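Spydx (Streptococcus pyogenes, PDB 2J43) binds glycogen through two tandem family 41 carbohydrate-binding modules of a streptococcal virulence factor, a pullulanase, probably attached to the cell wall, thought to cleave alpha-1,6-glucosidic linkages. Local coordinates at residues L21-W26 with Y69-K74; L128-F133 with F172-K177. All blocks are in the same frame, centred on the assembly; numbering follows the deposited sequence.

In the fold
Contacts 1 and 2 are the same strand pairing in the two successive family 41 modules: strand 21-27 beside 66-73 in the first, strand 128-134 beside 170-176 in the second. Their centres lie 45 Å apart, on opposite sides of the chain's centre, and their nearest atoms stay about 28 Å apart. Each pair turns an aliphatic and aromatic face into its module, while the other face carries partly exposed aromatic residues. Contact 1 is the more buried and pairs a glycine with an asparagine across the strands. Contact 2 is only partly buried; at the corresponding place it sets a leucine beside an alanine, and its end carries a charged aspartate and lysine.

Contact 1 of 2, residues L21-W26 with Y69-K74; sequences LGLWVW and YLINNK
The carbonyl oxygen G22 O receives the N-H of N72, with N72 N 2.8 Å away, and also a CA-H...O contact from I71 CA at 3.2 Å. The reciprocal bond from G22 N to N72 O completes this hydrogen-bonded antiparallel pair, its N-H pointing almost straight at the acceptor, although the donor stands well above the carbonyl plane. W24 and L70 repeat the exchange two residues along. Glycine suits position 22 because the N72 amide occupies the place beside it: chi1 68° sets N72 CG between its backbone N and carbonyl carbon, and N72 OD1 lies 3.3 Å from G22 CA. Its ND2 is hydrogen-bonded to P37 O and lies 3.8 Å from W24 CE3, the amide and indole planes being 50° apart.

On this same face W24 and L70 run side by side, pointing the same way, with W24 CB 3.7 Å from L70 CD1. W26 swings its indole across the Y69 backbone: Y69 N lies above one ring face, offset toward the rim, and W26 CZ3 comes 3.5 Å from Y69 C. W26 CZ3 also sits at the W24 ring edge, and W36 meets W24 edge-to-face.

L21, L23, V25, Y69 and I71 line the other face, where branched and ring carbons fill the interior of the beta-sandwich; N73, at its end, is hydrogen-bonded to E77 and E16. L23 CD1 reaches Y69 CD1 at 3.8 Å, and M7 and F9 of strand 4-9 pack on this layer. The chemistry is therefore two-sided: mainly apolar contacts inside, and outside two partly exposed indoles, W24 and W26, lying against backbone and amide groups, consistent with the aromatic platforms on which carbohydrate-binding modules receive sugars.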
ATOM      1  N   LEU A  21      17.794  13.403  14.918  1.00 11.59           N
ATOM      2  CA  LEU A  21      16.877  12.246  14.867  1.00 10.60           C
ATOM      3  C   LEU A  21      17.560  10.975  14.347  1.00 12.04           C
ATOM      4  O   LEU A  21      18.320  10.991  13.390  1.00 12.26           O
ATOM      5  CB  LEU A  21      15.684  12.531  13.971  1.00 12.33           C
ATOM      6  CG  LEU A  21      14.682  13.523  14.534  1.00 11.54           C
ATOM      7  CD1 LEU A  21      13.694  13.903  13.427  1.00 12.92           C
ATOM      8  CD2 LEU A  21      14.031  12.891  15.771  1.00 12.61           C
ATOM      9  N   GLY A  22      17.250   9.841  14.993  1.00 10.80           N
ATOM     10  CA  GLY A  22      17.720   8.548  14.524  1.00 11.08           C
ATOM     11  C   GLY A  22      16.614   7.538  14.297  1.00 11.71           C
ATOM     12  O   GLY A  22      15.584   7.547  15.013  1.00 12.16           O
ATOM     13  N   LEU A  23      16.847   6.652  13.345  1.00 10.50           N
ATOM     14  CA  LEU A  23      15.988   5.475  13.102  1.00 10.75           C
ATOM     15  C   LEU A  23      16.748   4.267  13.625  1.00 10.94           C
ATOM     16  O   LEU A  23      17.739   3.826  13.067  1.00 11.47           O
ATOM     17  CB  LEU A  23      15.702   5.290  11.620  1.00 10.86           C
ATOM     18  CG  LEU A  23      14.761   4.156  11.232  1.00 12.59           C
ATOM     19  CD1 LEU A  23      13.418   4.351  11.928  1.00 14.76           C
ATOM     20  CD2 LEU A  23      14.544   4.040   9.704  1.00 13.89           C
ATOM     21  N   TRP A  24      16.212   3.683  14.685  1.00 11.61           N
ATOM     22  CA  TRP A  24      16.824   2.610  15.458  1.00 11.06           C
ATOM     23  C   TRP A  24      16.052   1.319  15.101  1.00 10.59           C
ATOM     24  O   TRP A  24      14.838   1.297  15.194  1.00 10.86           O
ATOM     25  CB  TRP A  24      16.700   2.913  16.955  1.00  9.94           C
ATOM     26  CG  TRP A  24      17.335   1.858  17.818  1.00 11.05           C
ATOM     27  CD1 TRP A  24      16.769   0.687  18.263  1.00 12.19           C
ATOM     28  CD2 TRP A  24      18.649   1.911  18.359  1.00 10.57           C
ATOM     29  NE1 TRP A  24      17.698  -0.001  19.018  1.00 11.65           N
ATOM     30  CE2 TRP A  24      18.866   0.719  19.079  1.00 11.50           C
ATOM     31  CE3 TRP A  24      19.702   2.854  18.277  1.00 10.37           C
ATOM     32  CZ2 TRP A  24      20.079   0.443  19.727  1.00 10.65           C
ATOM     33  CZ3 TRP A  24      20.904   2.588  18.917  1.00 12.84           C
ATOM     34  CH2 TRP A  24      21.096   1.388  19.636  1.00 12.50           C
ATOM     35  N   VAL A  25      16.740   0.301  14.573  1.00 10.96           N
ATOM     36  CA  VAL A  25      16.085  -0.849  13.964  1.00 10.67           C
ATOM     37  C   VAL A  25      16.550  -2.199  14.531  1.00 11.35           C
ATOM     38  O   VAL A  25      17.700  -2.361  14.929  1.00 12.28           O
ATOM     39  CB  VAL A  25      16.260  -0.850  12.424  1.00 12.66           C
ATOM     40  CG1 VAL A  25      15.625   0.376  11.821  1.00 12.75           C
ATOM     41  CG2 VAL A  25      17.736  -0.883  12.041  1.00 12.77           C
ATOM     42  N   TRP A  26      15.617  -3.134  14.557  1.00 11.78           N
ATOM     43  CA  TRP A  26      15.908  -4.502  14.926  1.00 11.05           C
ATOM     44  C   TRP A  26      15.007  -5.477  14.214  1.00 11.26           C
ATOM     45  O   TRP A  26      14.231  -5.104  13.324  1.00 11.92           O
ATOM     46  CB  TRP A  26      15.886  -4.639  16.423  1.00 12.48           C
ATOM     47  CG  TRP A  26      14.572  -4.405  17.171  1.00  9.83           C
ATOM     48  CD1 TRP A  26      13.788  -5.374  17.710  1.00 10.79           C
ATOM     49  CD2 TRP A  26      13.930  -3.142  17.549  1.00  9.22           C
ATOM     50  NE1 TRP A  26      12.720  -4.825  18.364  1.00 13.19           N
ATOM     51  CE2 TRP A  26      12.781  -3.468  18.310  1.00 11.88           C
ATOM     52  CE3 TRP A  26      14.209  -1.794  17.331  1.00 11.47           C
ATOM     53  CZ2 TRP A  26      11.918  -2.507  18.835  1.00 12.27           C
ATOM     54  CZ3 TRP A  26      13.345  -0.850  17.861  1.00 12.21           C
ATOM     55  CH2 TRP A  26      12.216  -1.213  18.589  1.00 11.94           C
ATOM     56  N   TYR A  69      11.306  -1.087  14.789  1.00 11.16           N
ATOM     57  CA  TYR A  69      11.965   0.198  14.708  1.00 11.06           C
ATOM     58  C   TYR A  69      11.405   1.172  15.737  1.00 11.51           C
ATOM     59  O   TYR A  69      10.293   1.020  16.312  1.00 10.66           O
ATOM     60  CB  TYR A  69      11.850   0.838  13.294  1.00 11.38           C
ATOM     61  CG  TYR A  69      10.485   1.409  13.061  1.00 10.35           C
ATOM     62  CD1 TYR A  69      10.206   2.762  13.311  1.00 11.19           C
ATOM     63  CD2 TYR A  69       9.448   0.581  12.639  1.00 12.22           C
ATOM     64  CE1 TYR A  69       8.895   3.221  13.147  1.00 12.11           C
ATOM     65  CE2 TYR A  69       8.140   1.090  12.435  1.00 11.20           C
ATOM     66  CZ  TYR A  69       7.902   2.385  12.703  1.00 12.29           C
ATOM     67  OH  TYR A  69       6.607   2.861  12.558  1.00 14.95           O
ATOM     68  N   LEU A  70      12.179   2.221  15.945  1.00 10.78           N
ATOM     69  CA  LEU A  70      11.721   3.388  16.673  1.00 10.80           C
ATOM     70  C   LEU A  70      12.486   4.587  16.151  1.00 12.20           C
ATOM     71  O   LEU A  70      13.513   4.421  15.514  1.00 11.79           O
ATOM     72  CB  LEU A  70      11.891   3.228  18.183  1.00 11.46           C
ATOM     73  CG  LEU A  70      13.321   3.070  18.677  1.00 10.87           C
ATOM     74  CD1 LEU A  70      13.927   4.458  18.882  1.00 13.32           C
ATOM     75  CD2 LEU A  70      13.436   2.267  19.972  1.00 11.24           C
ATOM     76  N   ILE A  71      11.980   5.773  16.468  1.00 11.90           N
ATOM     77  CA  ILE A  71      12.666   7.038  16.158  1.00 11.80           C
ATOM     78  C   ILE A  71      13.139   7.577  17.482  1.00 10.99           C
ATOM     79  O   ILE A  71      12.333   7.755  18.426  1.00 12.45           O
ATOM     80  CB  ILE A  71      11.738   8.072  15.419  1.00 11.70           C
ATOM     81  CG1 ILE A  71      11.334   7.519  14.057  1.00 14.55           C
ATOM     82  CG2 ILE A  71      12.453   9.437  15.239  1.00 11.67           C
ATOM     83  CD1 ILE A  71      10.394   8.376  13.294  1.00 17.88           C
ATOM     84  N   ASN A  72      14.424   7.865  17.578  1.00 10.60           N
ATOM     85  CA  ASN A  72      15.020   8.417  18.788  1.00 10.72           C
ATOM     86  C   ASN A  72      15.636   9.761  18.492  1.00 11.78           C
ATOM     87  O   ASN A  72      15.555  10.239  17.368  1.00 11.01           O
ATOM     88  CB  ASN A  72      16.039   7.456  19.448  1.00 10.57           C
ATOM     89  CG  ASN A  72      17.349   7.225  18.639  1.00 11.50           C
ATOM     90  OD1 ASN A  72      17.661   7.988  17.752  1.00 11.64           O
ATOM     91  ND2 ASN A  72      18.188   6.252  19.069  1.00 12.17           N
ATOM     92  N   ASN A  73      16.170  10.370  19.536  1.00 13.27           N
ATOM     93  CA  ASN A  73      17.006  11.548  19.365  1.00 14.91           C
ATOM     94  C   ASN A  73      18.305  11.388  20.103  1.00 15.43           C
ATOM     95  O   ASN A  73      18.567  10.390  20.768  1.00 15.76           O
ATOM     96  CB  ASN A  73      16.249  12.810  19.745  1.00 14.13           C
ATOM     97  CG  ASN A  73      15.903  12.862  21.231  1.00 14.95           C
ATOM     98  OD1 ASN A  73      16.488  12.136  22.043  1.00 14.22           O
ATOM     99  ND2 ASN A  73      14.963  13.746  21.572  1.00 15.36           N
ATOM    100  N   LYS A  74      19.201  12.349  19.927  1.00 16.85           N
ATOM    101  CA  LYS A  74      20.549  12.179  20.436  1.00 18.40           C
ATOM    102  C   LYS A  74      20.601  12.291  21.976  1.00 19.22           C
ATOM    103  O   LYS A  74      21.532  11.778  22.582  1.00 21.39           O
ATOM    104  CB  LYS A  74      21.527  13.104  19.700  1.00 19.47           C
ATOM    105  CG  LYS A  74      21.256  14.543  19.890  1.00 21.11           C
ATOM    106  CD  LYS A  74      22.304  15.443  19.156  1.00 23.50           C
ATOM    107  CE  LYS A  74      21.739  16.854  19.045  1.00 24.38           C
ATOM    108  NZ  LYS A  74      21.780  17.622  20.321  1.00 22.67           N
TER

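Contact 2 of 2, residues L128-F133 with F172-K177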
ATOM      1  N   LEU A 128     -10.684  -2.048 -21.274  1.00 16.33           N
ATOM      2  CA  LEU A 128     -11.105  -2.719 -20.037  1.00 16.40           C
ATOM      3  C   LEU A 128     -11.816  -1.678 -19.162  1.00 16.84           C
ATOM      4  O   LEU A 128     -11.474  -0.496 -19.206  1.00 19.26           O
ATOM      5  CB  LEU A 128      -9.889  -3.291 -19.316  1.00 16.66           C
ATOM      6  CG  LEU A 128      -9.134  -4.378 -20.069  1.00 17.30           C
ATOM      7  CD1 LEU A 128      -8.083  -5.032 -19.112  1.00 19.56           C
ATOM      8  CD2 LEU A 128      -9.975  -5.437 -20.735  1.00 20.54           C
ATOM      9  N   ALA A 129     -12.774  -2.105 -18.343  1.00 16.70           N
ATOM     10  CA  ALA A 129     -13.520  -1.173 -17.494  1.00 15.46           C
ATOM     11  C   ALA A 129     -13.894  -1.865 -16.213  1.00 15.53           C
ATOM     12  O   ALA A 129     -13.890  -3.096 -16.151  1.00 15.47           O
ATOM     13  CB  ALA A 129     -14.796  -0.721 -18.188  1.00 16.25           C
ATOM     14  N   VAL A 130     -14.298  -1.084 -15.239  1.00 15.22           N
ATOM     15  CA  VAL A 130     -14.707  -1.608 -13.931  1.00 16.14           C
ATOM     16  C   VAL A 130     -16.195  -1.330 -13.753  1.00 15.25           C
ATOM     17  O   VAL A 130     -16.625  -0.191 -13.792  1.00 16.04           O
ATOM     18  CB  VAL A 130     -13.935  -0.963 -12.761  1.00 16.49           C
ATOM     19  CG1 VAL A 130     -14.306  -1.739 -11.451  1.00 17.60           C
ATOM     20  CG2 VAL A 130     -12.446  -0.991 -13.040  1.00 18.38           C
ATOM     21  N   TRP A 131     -16.971  -2.392 -13.540  1.00 15.95           N
ATOM     22  CA  TRP A 131     -18.373  -2.309 -13.164  1.00 15.55           C
ATOM     23  C   TRP A 131     -18.442  -2.252 -11.626  1.00 14.62           C
ATOM     24  O   TRP A 131     -17.781  -3.023 -10.982  1.00 16.69           O
ATOM     25  CB  TRP A 131     -19.096  -3.558 -13.646  1.00 15.78           C
ATOM     26  CG  TRP A 131     -20.565  -3.477 -13.496  1.00 15.42           C
ATOM     27  CD1 TRP A 131     -21.336  -4.104 -12.540  1.00 17.10           C
ATOM     28  CD2 TRP A 131     -21.491  -2.749 -14.330  1.00 17.53           C
ATOM     29  NE1 TRP A 131     -22.670  -3.798 -12.715  1.00 18.17           N
ATOM     30  CE2 TRP A 131     -22.794  -2.961 -13.798  1.00 17.49           C
ATOM     31  CE3 TRP A 131     -21.359  -1.911 -15.441  1.00 17.74           C
ATOM     32  CZ2 TRP A 131     -23.925  -2.365 -14.349  1.00 21.45           C
ATOM     33  CZ3 TRP A 131     -22.498  -1.329 -15.978  1.00 21.69           C
ATOM     34  CH2 TRP A 131     -23.747  -1.549 -15.431  1.00 20.56           C
ATOM     35  N   THR A 132     -19.189  -1.305 -11.079  1.00 15.62           N
ATOM     36  CA  THR A 132     -19.281  -1.110  -9.626  1.00 16.38           C
ATOM     37  C   THR A 132     -20.725  -1.111  -9.140  1.00 16.80           C
ATOM     38  O   THR A 132     -21.644  -0.642  -9.830  1.00 17.21           O
ATOM     39  CB  THR A 132     -18.640   0.245  -9.194  1.00 16.72           C
ATOM     40  OG1 THR A 132     -19.356   1.327  -9.801  1.00 16.60           O
ATOM     41  CG2 THR A 132     -17.215   0.378  -9.735  1.00 14.90           C
ATOM     42  N   PHE A 133     -20.896  -1.631  -7.930  1.00 17.11           N
ATOM     43  CA  PHE A 133     -22.210  -1.725  -7.301  1.00 19.03           C
ATOM     44  C   PHE A 133     -22.059  -1.917  -5.794  1.00 20.43           C
ATOM     45  O   PHE A 133     -20.938  -1.943  -5.244  1.00 19.75           O
ATOM     46  CB  PHE A 133     -23.047  -2.859  -7.941  1.00 18.94           C
ATOM     47  CG  PHE A 133     -22.427  -4.240  -7.884  1.00 19.28           C
ATOM     48  CD1 PHE A 133     -22.921  -5.199  -7.003  1.00 23.35           C
ATOM     49  CD2 PHE A 133     -21.400  -4.620  -8.748  1.00 21.48           C
ATOM     50  CE1 PHE A 133     -22.422  -6.478  -6.980  1.00 21.79           C
ATOM     51  CE2 PHE A 133     -20.901  -5.902  -8.717  1.00 21.43           C
ATOM     52  CZ  PHE A 133     -21.426  -6.838  -7.837  1.00 22.32           C
ATOM     53  N   PHE A 172     -17.655  -5.281  -7.417  1.00 17.52           N
ATOM     54  CA  PHE A 172     -17.178  -4.843  -8.711  1.00 16.03           C
ATOM     55  C   PHE A 172     -16.781  -6.018  -9.595  1.00 16.53           C
ATOM     56  O   PHE A 172     -16.678  -7.175  -9.183  1.00 16.75           O
ATOM     57  CB  PHE A 172     -16.021  -3.831  -8.544  1.00 15.79           C
ATOM     58  CG  PHE A 172     -14.780  -4.382  -7.911  1.00 15.74           C
ATOM     59  CD1 PHE A 172     -13.716  -4.894  -8.682  1.00 16.59           C
ATOM     60  CD2 PHE A 172     -14.646  -4.401  -6.547  1.00 17.81           C
ATOM     61  CE1 PHE A 172     -12.576  -5.379  -8.060  1.00 17.91           C
ATOM     62  CE2 PHE A 172     -13.463  -4.870  -5.956  1.00 17.10           C
ATOM     63  CZ  PHE A 172     -12.464  -5.352  -6.728  1.00 15.01           C
ATOM     64  N   LEU A 173     -16.576  -5.715 -10.880  1.00 15.74           N
ATOM     65  CA  LEU A 173     -16.152  -6.716 -11.821  1.00 15.97           C
ATOM     66  C   LEU A 173     -15.288  -6.072 -12.857  1.00 15.84           C
ATOM     67  O   LEU A 173     -15.522  -4.942 -13.217  1.00 16.91           O
ATOM     68  CB  LEU A 173     -17.357  -7.394 -12.481  1.00 17.11           C
ATOM     69  CG  LEU A 173     -17.078  -8.735 -13.138  1.00 19.81           C
ATOM     70  CD1 LEU A 173     -16.489  -9.830 -12.249  1.00 21.25           C
ATOM     71  CD2 LEU A 173     -18.348  -9.302 -13.848  1.00 22.24           C
ATOM     72  N   ILE A 174     -14.273  -6.766 -13.317  1.00 14.85           N
ATOM     73  CA  ILE A 174     -13.453  -6.216 -14.415  1.00 15.16           C
ATOM     74  C   ILE A 174     -14.024  -6.719 -15.739  1.00 15.90           C
ATOM     75  O   ILE A 174     -14.184  -7.950 -15.935  1.00 16.17           O
ATOM     76  CB  ILE A 174     -11.987  -6.629 -14.316  1.00 15.34           C
ATOM     77  CG1 ILE A 174     -11.403  -6.360 -12.932  1.00 16.29           C
ATOM     78  CG2 ILE A 174     -11.141  -5.913 -15.393  1.00 16.44           C
ATOM     79  CD1 ILE A 174     -11.477  -4.897 -12.489  1.00 15.23           C
ATOM     80  N   LEU A 175     -14.287  -5.791 -16.651  1.00 14.92           N
ATOM     81  CA  LEU A 175     -14.882  -6.085 -17.959  1.00 15.35           C
ATOM     82  C   LEU A 175     -13.933  -5.842 -19.100  1.00 14.93           C
ATOM     83  O   LEU A 175     -13.049  -4.972 -19.023  1.00 16.09           O
ATOM     84  CB  LEU A 175     -16.102  -5.193 -18.180  1.00 16.14           C
ATOM     85  CG  LEU A 175     -17.148  -5.141 -17.070  1.00 18.32           C
ATOM     86  CD1 LEU A 175     -18.363  -4.296 -17.523  1.00 21.81           C
ATOM     87  CD2 LEU A 175     -17.532  -6.555 -16.668  1.00 19.83           C
ATOM     88  N   ASP A 176     -14.101  -6.623 -20.159  1.00 15.93           N
ATOM     89  CA  ASP A 176     -13.420  -6.364 -21.401  1.00 15.92           C
ATOM     90  C   ASP A 176     -14.445  -5.983 -22.459  1.00 16.21           C
ATOM     91  O   ASP A 176     -15.143  -6.821 -22.989  1.00 16.44           O
ATOM     92  CB  ASP A 176     -12.607  -7.598 -21.791  1.00 15.89           C
ATOM     93  CG  ASP A 176     -11.809  -7.394 -23.049  1.00 17.88           C
ATOM     94  OD1 ASP A 176     -12.035  -6.373 -23.745  1.00 18.10           O
ATOM     95  OD2 ASP A 176     -10.951  -8.250 -23.414  1.00 18.29           O
ATOM     96  N   LYS A 177     -14.543  -4.695 -22.736  1.00 15.80           N
ATOM     97  CA  LYS A 177     -15.571  -4.167 -23.656  1.00 15.53           C
ATOM     98  C   LYS A 177     -15.317  -4.513 -25.130  1.00 17.23           C
ATOM     99  O   LYS A 177     -16.193  -4.249 -25.952  1.00 17.44           O
ATOM    100  CB  LYS A 177     -15.662  -2.680 -23.524  1.00 15.23           C
ATOM    101  CG  LYS A 177     -15.997  -2.196 -22.109  1.00 15.45           C
ATOM    102  CD  LYS A 177     -16.321  -0.723 -22.026  1.00 16.70           C
ATOM    103  CE  LYS A 177     -15.210   0.161 -22.582  1.00 18.57           C
ATOM    104  NZ  LYS A 177     -15.515   1.625 -22.519  1.00 18.05           N
TER
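A129 and W131 each exchange two backbone hydrogen bonds with L175 and L173 respectively, joining antiparallel segments whose axes approach to 4.6 Å and run 150° apart. The shortest of these bonds brings L175 N within 2.8 Å of A129 O. Between them V130 faces I174 as a non-hydrogen-bonded pair, and its two methyls divide the work: CG1 lies 4.0 Å from F172 CB, whereas CG2 meets I174 CD1. Beta-branched valine and isoleucine suit an extended strand and give this face a compact aliphatic surface. F172 is set close to the neighbouring strand, F172 CB being 3.1 Å from W131 O, and its ring also meets that of Y191.

This face is the inner side of one layer in the beta-sandwich of the second family 41 module: V130 and F172 touch I116, and I174 touches Y118, all against strand 113-119. On the reverse face, L175 CD1 packs 4.0 Å from W131 CB. W143 meets the W131 indole edge-to-face. F133 approaches the backbone of F172 obliquely, with F133 CE2 3.6 Å from F172 N.

Near the end of strand 170-176 the character changes. L128 CD2 rests 3.5 Å from D176 CG, so an aliphatic branch lies against a carboxylate whose oxygens are engaged elsewhere, OD1 by S178 and OD2 in a salt bridge with K179. The small A129 methyl, CB, meets CD in the aliphatic part of K177, whose NZ makes a weak hydrogen bond with N145 and a long, weak ion pair with D148.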